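Local structure of adenosine deaminase 1 (Arthrobacter aurescens, 3RYS) at residues A[97-102]-A[135-140]; A[84-89]-A[286-291]. The protein probably catalyses the zinc-dependent hydrolytic deamination of adenine to hypoxanthine, a step of purine salvage and nitrogen catabolism. All blocks are in the same frame, centred on the assembly; numbering follows the deposited sequence.

Interaction 1. Residues A[97-102]-A[135-140]; sequences HAEIMM and STLLIA
The carbonyl O of Ile100 accepts the backbone N-H of Ile139 at 2.8 Å (N to O), one rung of the parallel ladder that pairs the two strands. Ile100 N in turn donates to Leu137 O at 2.8 Å. Ala98 N bonds Ser135 O at 2.8 Å and Leu137 N returns to Ala98 O at 3.1 Å, so Ala98 and Ile100 use both backbone polar groups, while Met102 N to Ile139 O is weak.

One face carries His97, Glu99 and Met101 beside Ser135, Leu137 and Ile139. Met101 and Ile139 lie side by side and point the same way, Met101 CG resting against Ile139 CG2 at 3.6 Å. Glu99 runs alongside Leu137 likewise, its CG 3.7 Å from Leu137 CB, whereas its carboxylate is held by Arg220 and by the backbone N of Phe319. With CG of His97 anti to its backbone N (chi1 -179°), the imidazole presents its edge to Leu137 CD2.

These are neighbouring inner strands of the TIM-barrel domain. Met101 and Ile139 both reach Ile197 of strand 195-200, and Met101 also touches the zinc ligand His199. On the other face, Ile100 and Leu138 pack on Leu125 of helix 114-125, with helix 76-92 against Ala98, Ile100 and Thr136.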
ATOM      1  N   HIS A  97       5.716  11.657   1.070  1.00 14.83           N
ATOM      2  CA  HIS A  97       6.387  10.552   1.731  1.00 14.64           C
ATOM      3  C   HIS A  97       5.668   9.264   1.350  1.00 15.36           C
ATOM      4  O   HIS A  97       4.433   9.196   1.374  1.00 13.57           O
ATOM      5  CB  HIS A  97       6.353  10.752   3.245  1.00 13.67           C
ATOM      6  CG  HIS A  97       7.039   9.670   4.018  1.00 16.06           C
ATOM      7  ND1 HIS A  97       6.363   8.595   4.557  1.00 15.24           N
ATOM      8  CD2 HIS A  97       8.338   9.505   4.360  1.00 15.48           C
ATOM      9  CE1 HIS A  97       7.218   7.812   5.189  1.00 13.74           C
ATOM     10  NE2 HIS A  97       8.423   8.341   5.084  1.00 13.71           N
ATOM     11  N   ALA A  98       6.440   8.246   0.992  1.00 14.02           N
ATOM     12  CA  ALA A  98       5.869   6.994   0.524  1.00 12.72           C
ATOM     13  C   ALA A  98       6.494   5.810   1.242  1.00 13.89           C
ATOM     14  O   ALA A  98       7.713   5.631   1.215  1.00 14.26           O
ATOM     15  CB  ALA A  98       6.054   6.865  -0.978  1.00 13.33           C
ATOM     16  N   GLU A  99       5.661   5.011   1.900  1.00 11.79           N
ATOM     17  CA  GLU A  99       6.140   3.786   2.527  1.00 12.96           C
ATOM     18  C   GLU A  99       5.671   2.591   1.707  1.00 13.73           C
ATOM     19  O   GLU A  99       4.491   2.241   1.699  1.00 13.73           O
ATOM     20  CB  GLU A  99       5.720   3.712   3.996  1.00 14.77           C
ATOM     21  CG  GLU A  99       6.472   4.729   4.853  1.00 16.41           C
ATOM     22  CD  GLU A  99       6.053   4.739   6.310  1.00 15.32           C
ATOM     23  OE1 GLU A  99       5.578   3.698   6.810  1.00 14.46           O
ATOM     24  OE2 GLU A  99       6.217   5.795   6.956  1.00 13.52           O
ATOM     25  N   ILE A 100       6.620   1.979   1.007  1.00 14.24           N
ATOM     26  CA  ILE A 100       6.316   1.111  -0.122  1.00 11.62           C
ATOM     27  C   ILE A 100       6.469  -0.371   0.183  1.00 13.03           C
ATOM     28  O   ILE A 100       7.501  -0.818   0.684  1.00 14.79           O
ATOM     29  CB  ILE A 100       7.215   1.480  -1.312  1.00 12.91           C
ATOM     30  CG1 ILE A 100       6.992   2.946  -1.691  1.00 14.06           C
ATOM     31  CG2 ILE A 100       6.949   0.565  -2.495  1.00 12.20           C
ATOM     32  CD1 ILE A 100       8.145   3.570  -2.446  1.00 15.00           C
ATOM     33  N   MET A 101       5.432  -1.135  -0.134  1.00 13.64           N
ATOM     34  CA  MET A 101       5.479  -2.582   0.032  1.00 12.09           C
ATOM     35  C   MET A 101       6.013  -3.298  -1.203  1.00 12.49           C
ATOM     36  O   MET A 101       5.948  -2.799  -2.330  1.00  9.66           O
ATOM     37  CB  MET A 101       4.106  -3.141   0.412  1.00 12.42           C
ATOM     38  CG  MET A 101       3.917  -3.338   1.904  1.00 13.35           C
ATOM     39  SD  MET A 101       2.260  -3.918   2.313  1.00 18.32           S
ATOM     40  CE  MET A 101       1.336  -2.390   2.218  1.00 15.47           C
ATOM     41  N   MET A 102       6.533  -4.491  -0.965  1.00 13.86           N
ATOM     42  CA  MET A 102       7.123  -5.296  -2.006  1.00 11.70           C
ATOM     43  C   MET A 102       6.952  -6.743  -1.574  1.00 13.24           C
ATOM     44  O   MET A 102       7.075  -7.052  -0.388  1.00 13.78           O
ATOM     45  CB  MET A 102       8.595  -4.929  -2.138  1.00 12.48           C
ATOM     46  CG  MET A 102       9.468  -5.964  -2.802  1.00 14.58           C
ATOM     47  SD  MET A 102      11.193  -5.480  -2.603  1.00 32.15           S
ATOM     48  CE  MET A 102      11.997  -6.815  -3.479  1.00 24.47           C
ATOM     49  N   SER A 135      10.265  11.294   0.462  1.00 16.96           N
ATOM     50  CA  SER A 135      10.869  10.440   1.484  1.00 16.44           C
ATOM     51  C   SER A 135      10.319   9.033   1.330  1.00 15.91           C
ATOM     52  O   SER A 135       9.139   8.861   1.029  1.00 15.83           O
ATOM     53  CB  SER A 135      10.525  10.953   2.880  1.00 16.84           C
ATOM     54  OG  SER A 135      11.128  12.202   3.134  1.00 28.12           O
ATOM     55  N   THR A 136      11.152   8.022   1.547  1.00 15.55           N
ATOM     56  CA  THR A 136      10.700   6.653   1.316  1.00 16.80           C
ATOM     57  C   THR A 136      11.173   5.636   2.347  1.00 16.48           C
ATOM     58  O   THR A 136      12.273   5.746   2.887  1.00 16.49           O
ATOM     59  CB  THR A 136      11.114   6.153  -0.079  1.00 14.38           C
ATOM     60  OG1 THR A 136      12.543   6.178  -0.194  1.00 14.23           O
ATOM     61  CG2 THR A 136      10.495   7.025  -1.160  1.00 14.65           C
ATOM     62  N   LEU A 137      10.319   4.648   2.610  1.00 15.55           N
ATOM     63  CA  LEU A 137      10.686   3.482   3.406  1.00 15.67           C
ATOM     64  C   LEU A 137      10.310   2.211   2.647  1.00 17.93           C
ATOM     65  O   LEU A 137       9.267   2.151   1.989  1.00 18.39           O
ATOM     66  CB  LEU A 137      10.006   3.506   4.781  1.00 13.56           C
ATOM     67  CG  LEU A 137      10.630   4.380   5.878  1.00 15.36           C
ATOM     68  CD1 LEU A 137      12.155   4.237   5.921  1.00 12.80           C
ATOM     69  CD2 LEU A 137      10.238   5.836   5.715  1.00 16.69           C
ATOM     70  N   LEU A 138      11.167   1.199   2.725  1.00 14.12           N
ATOM     71  CA  LEU A 138      10.894  -0.061   2.051  1.00 13.93           C
ATOM     72  C   LEU A 138      10.345  -1.089   3.033  1.00 15.41           C
ATOM     73  O   LEU A 138      10.952  -1.367   4.069  1.00 16.16           O
ATOM     74  CB  LEU A 138      12.153  -0.595   1.365  1.00 14.41           C
ATOM     75  CG  LEU A 138      11.948  -1.809   0.457  1.00 14.30           C
ATOM     76  CD1 LEU A 138      10.747  -1.596  -0.461  1.00 13.48           C
ATOM     77  CD2 LEU A 138      13.201  -2.109  -0.352  1.00 11.22           C
ATOM     78  N   ILE A 139       9.187  -1.645   2.702  1.00 13.89           N
ATOM     79  CA  ILE A 139       8.564  -2.656   3.539  1.00 12.34           C
ATOM     80  C   ILE A 139       8.451  -3.972   2.792  1.00 11.18           C
ATOM     81  O   ILE A 139       7.809  -4.049   1.747  1.00 12.99           O
ATOM     82  CB  ILE A 139       7.170  -2.213   4.003  1.00 14.23           C
ATOM     83  CG1 ILE A 139       7.297  -1.122   5.062  1.00 13.50           C
ATOM     84  CG2 ILE A 139       6.381  -3.392   4.566  1.00 12.71           C
ATOM     85  CD1 ILE A 139       5.981  -0.762   5.702  1.00 20.37           C
ATOM     86  N   ALA A 140       9.091  -5.007   3.323  1.00 13.48           N
ATOM     87  CA  ALA A 140       8.978  -6.338   2.745  1.00 11.99           C
ATOM     88  C   ALA A 140       7.691  -6.990   3.228  1.00 12.60           C
ATOM     89  O   ALA A 140       7.500  -7.192   4.432  1.00 12.05           O
ATOM     90  CB  ALA A 140      10.180  -7.184   3.114  1.00 11.76           C
TER

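Interaction 2. Residues A[84-89]-A[286-291]; sequences RAYLER and GGYVDD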
ATOM      1  N   ARG A  84      10.701   3.941 -10.051  1.00 12.86           N
ATOM      2  CA  ARG A  84      10.845   5.336 -10.443  1.00 13.69           C
ATOM      3  C   ARG A  84       9.599   5.860 -11.134  1.00 14.19           C
ATOM      4  O   ARG A  84       9.265   7.037 -11.014  1.00 17.66           O
ATOM      5  CB  ARG A  84      12.077   5.526 -11.335  1.00 17.61           C
ATOM      6  CG  ARG A  84      13.356   5.705 -10.537  1.00 25.11           C
ATOM      7  CD  ARG A  84      14.624   5.607 -11.375  1.00 24.91           C
ATOM      8  NE  ARG A  84      15.794   5.837 -10.529  1.00 33.09           N
ATOM      9  CZ  ARG A  84      17.034   5.464 -10.831  1.00 33.74           C
ATOM     10  NH1 ARG A  84      17.284   4.835 -11.972  1.00 26.67           N
ATOM     11  NH2 ARG A  84      18.025   5.721  -9.984  1.00 33.51           N
ATOM     12  N   ALA A  85       8.911   4.984 -11.855  1.00 13.12           N
ATOM     13  CA  ALA A  85       7.711   5.378 -12.575  1.00 13.56           C
ATOM     14  C   ALA A  85       6.609   5.714 -11.584  1.00 14.33           C
ATOM     15  O   ALA A  85       5.770   6.572 -11.843  1.00 17.24           O
ATOM     16  CB  ALA A  85       7.265   4.271 -13.526  1.00 12.49           C
ATOM     17  N   TYR A  86       6.615   5.026 -10.446  1.00 15.52           N
ATOM     18  CA  TYR A  86       5.662   5.316  -9.387  1.00 14.86           C
ATOM     19  C   TYR A  86       6.050   6.585  -8.637  1.00 14.42           C
ATOM     20  O   TYR A  86       5.219   7.463  -8.429  1.00 17.67           O
ATOM     21  CB  TYR A  86       5.545   4.154  -8.393  1.00 13.18           C
ATOM     22  CG  TYR A  86       4.988   4.612  -7.065  1.00 14.12           C
ATOM     23  CD1 TYR A  86       3.641   4.916  -6.925  1.00 13.60           C
ATOM     24  CD2 TYR A  86       5.817   4.783  -5.965  1.00 10.62           C
ATOM     25  CE1 TYR A  86       3.131   5.360  -5.723  1.00 12.24           C
ATOM     26  CE2 TYR A  86       5.319   5.222  -4.763  1.00 11.66           C
ATOM     27  CZ  TYR A  86       3.973   5.510  -4.643  1.00 12.45           C
ATOM     28  OH  TYR A  86       3.475   5.952  -3.436  1.00 10.59           O
ATOM     29  N   LEU A  87       7.308   6.672  -8.217  1.00 12.97           N
ATOM     30  CA  LEU A  87       7.773   7.829  -7.460  1.00 16.20           C
ATOM     31  C   LEU A  87       7.512   9.119  -8.232  1.00 16.96           C
ATOM     32  O   LEU A  87       7.132  10.137  -7.655  1.00 14.63           O
ATOM     33  CB  LEU A  87       9.261   7.692  -7.116  1.00 15.23           C
ATOM     34  CG  LEU A  87       9.634   6.592  -6.117  1.00 13.96           C
ATOM     35  CD1 LEU A  87      11.140   6.346  -6.091  1.00 13.92           C
ATOM     36  CD2 LEU A  87       9.125   6.931  -4.732  1.00 11.76           C
ATOM     37  N   GLU A  88       7.705   9.059  -9.545  1.00 17.62           N
ATOM     38  CA  GLU A  88       7.470  10.201 -10.420  1.00 19.15           C
ATOM     39  C   GLU A  88       5.987  10.594 -10.427  1.00 16.50           C
ATOM     40  O   GLU A  88       5.639  11.765 -10.236  1.00 14.50           O
ATOM     41  CB  GLU A  88       7.958   9.885 -11.839  1.00 20.22           C
ATOM     42  CG  GLU A  88       7.724  10.997 -12.852  1.00 28.23           C
ATOM     43  CD  GLU A  88       7.986  10.557 -14.286  1.00 36.36           C
ATOM     44  OE1 GLU A  88       8.488   9.430 -14.487  1.00 35.36           O
ATOM     45  OE2 GLU A  88       7.689  11.341 -15.215  1.00 38.89           O
ATOM     46  N   ARG A  89       5.119   9.610 -10.634  1.00 13.92           N
ATOM     47  CA  ARG A  89       3.677   9.858 -10.664  1.00 17.80           C
ATOM     48  C   ARG A  89       3.126  10.222  -9.282  1.00 15.15           C
ATOM     49  O   ARG A  89       2.283  11.110  -9.150  1.00 14.33           O
ATOM     50  CB  ARG A  89       2.933   8.656 -11.253  1.00 14.14           C
ATOM     51  CG  ARG A  89       1.421   8.792 -11.237  1.00 16.58           C
ATOM     52  CD  ARG A  89       0.934  10.020 -12.008  1.00 19.88           C
ATOM     53  NE  ARG A  89      -0.524  10.133 -11.955  1.00 16.47           N
ATOM     54  CZ  ARG A  89      -1.197  10.623 -10.916  1.00 19.58           C
ATOM     55  NH1 ARG A  89      -0.545  11.058  -9.845  1.00 15.39           N
ATOM     56  NH2 ARG A  89      -2.523  10.683 -10.944  1.00 22.84           N
ATOM     57  N   GLY A 286      -7.258   1.908 -11.279  1.00 18.85           N
ATOM     58  CA  GLY A 286      -7.535   3.100 -12.065  1.00 14.03           C
ATOM     59  C   GLY A 286      -7.334   4.434 -11.373  1.00 14.98           C
ATOM     60  O   GLY A 286      -8.140   5.350 -11.545  1.00 18.65           O
ATOM     61  N   GLY A 287      -6.262   4.564 -10.598  1.00 12.37           N
ATOM     62  CA  GLY A 287      -6.006   5.812  -9.908  1.00 13.86           C
ATOM     63  C   GLY A 287      -5.003   5.761  -8.772  1.00 14.02           C
ATOM     64  O   GLY A 287      -4.883   4.762  -8.056  1.00 14.63           O
ATOM     65  N   TYR A 288      -4.284   6.864  -8.609  1.00 13.97           N
ATOM     66  CA  TYR A 288      -3.315   7.008  -7.533  1.00 13.88           C
ATOM     67  C   TYR A 288      -3.974   7.692  -6.333  1.00 13.53           C
ATOM     68  O   TYR A 288      -5.191   7.871  -6.315  1.00 13.55           O
ATOM     69  CB  TYR A 288      -2.086   7.764  -8.043  1.00 13.64           C
ATOM     70  CG  TYR A 288      -1.328   6.968  -9.086  1.00 16.94           C
ATOM     71  CD1 TYR A 288      -1.808   6.847 -10.389  1.00 12.99           C
ATOM     72  CD2 TYR A 288      -0.149   6.309  -8.759  1.00 12.99           C
ATOM     73  CE1 TYR A 288      -1.128   6.104 -11.335  1.00 11.35           C
ATOM     74  CE2 TYR A 288       0.540   5.564  -9.699  1.00 12.32           C
ATOM     75  CZ  TYR A 288       0.049   5.461 -10.983  1.00 15.03           C
ATOM     76  OH  TYR A 288       0.743   4.714 -11.909  1.00 12.49           O
ATOM     77  N   VAL A 289      -3.193   8.056  -5.325  1.00 13.01           N
ATOM     78  CA  VAL A 289      -3.786   8.636  -4.124  1.00 13.06           C
ATOM     79  C   VAL A 289      -4.623   9.872  -4.462  1.00 13.89           C
ATOM     80  O   VAL A 289      -5.756  10.004  -3.997  1.00 13.16           O
ATOM     81  CB  VAL A 289      -2.731   8.969  -3.046  1.00 13.03           C
ATOM     82  CG1 VAL A 289      -1.835  10.111  -3.504  1.00 11.95           C
ATOM     83  CG2 VAL A 289      -3.415   9.318  -1.732  1.00 12.29           C
ATOM     84  N   ASP A 290      -4.077  10.762  -5.288  1.00 13.35           N
ATOM     85  CA  ASP A 290      -4.789  11.982  -5.658  1.00 12.82           C
ATOM     86  C   ASP A 290      -6.087  11.660  -6.390  1.00 14.30           C
ATOM     87  O   ASP A 290      -7.050  12.412  -6.308  1.00 15.27           O
ATOM     88  CB  ASP A 290      -3.906  12.915  -6.495  1.00 15.72           C
ATOM     89  CG  ASP A 290      -3.510  12.313  -7.834  1.00 20.82           C
ATOM     90  OD1 ASP A 290      -4.106  12.711  -8.863  1.00 19.87           O
ATOM     91  OD2 ASP A 290      -2.606  11.446  -7.856  1.00 19.33           O
ATOM     92  N   ASP A 291      -6.107  10.536  -7.099  1.00 14.20           N
ATOM     93  CA  ASP A 291      -7.328  10.065  -7.741  1.00 14.07           C
ATOM     94  C   ASP A 291      -8.321   9.576  -6.701  1.00 15.40           C
ATOM     95  O   ASP A 291      -9.525   9.789  -6.837  1.00 18.70           O
ATOM     96  CB  ASP A 291      -7.023   8.955  -8.745  1.00 13.72           C
ATOM     97  CG  ASP A 291      -6.325   9.470  -9.989  1.00 18.11           C
ATOM     98  OD1 ASP A 291      -6.816  10.456 -10.593  1.00 19.01           O
ATOM     99  OD2 ASP A 291      -5.284   8.886 -10.363  1.00 17.40           O
TER
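Helical residues Tyr86 and Arg89 meet a turn, built on Tyr288, that leads into the helix starting at Val289. The backbones stay well apart, 8.2 Å between Arg89 CA and Tyr288 CA, so side chains make the whole contact. Tyr288 occupies the N-cap position, and its N-H is taken at 2.9 Å by OD2 of Asp291, three residues on in the first turn, through the anti lone pair. Before it, Gly287 has backbone angles that call for glycine.

Arg89 does most of the joining. Its CG, anti to the backbone N (chi1 176°), lies over the centre of the Tyr288 ring, 3.5 Å from the centroid, as a CH-pi contact, and the chain then bends at chi2, which turns CD. The guanidinium follows onto the same tyrosine as an offset stack, the planes 29° apart. In the TIM-barrel domain this ties helix 76-92, which precedes the second strand of the barrel, to helix 289-300, which follows strand 275-277.

Beyond the ring the guanidinium meets Asp290 tip to tip, with the two planes turned 42° from each other. Arg89 NH1 and NH2 both converge on Asp290 OD2, at 2.9 Å and 3.2 Å, while Arg89 NH2 also reaches Asp291 OD2 at 3.3 Å; the two carboxylates together balance the guanidinium charge. On the inner flank, Tyr86 CD1 meets Tyr288 CE2 edge to edge at 4.2 Å, while the Tyr86 hydroxyl is hydrogen-bonded to Glu17.

The centres of interactions 1 and 2 are 14 Å apart, and helix 76-92 leads directly into strand 95-102; the two contacts touch where this helix packs on the strand pair. Tyr86 lies between them: its OH is 3.7 Å from Ala98 CB and its CE2 is 4.0 Å from Ile100 CD1, and next to it Leu87 CD2 touches Thr136 CG2 at 3.8 Å. Interaction 1 approaches the catalytic centre through Met101, whose side chain is about 5 Å from the zinc ion and about 7 Å from the bound adenine. Interaction 2 lies on the outer side, where the Tyr86 side chain is about 12 Å from the zinc ion, yet residues 286-291 follow closely after Asp280 and Asp281, which contact the adenine.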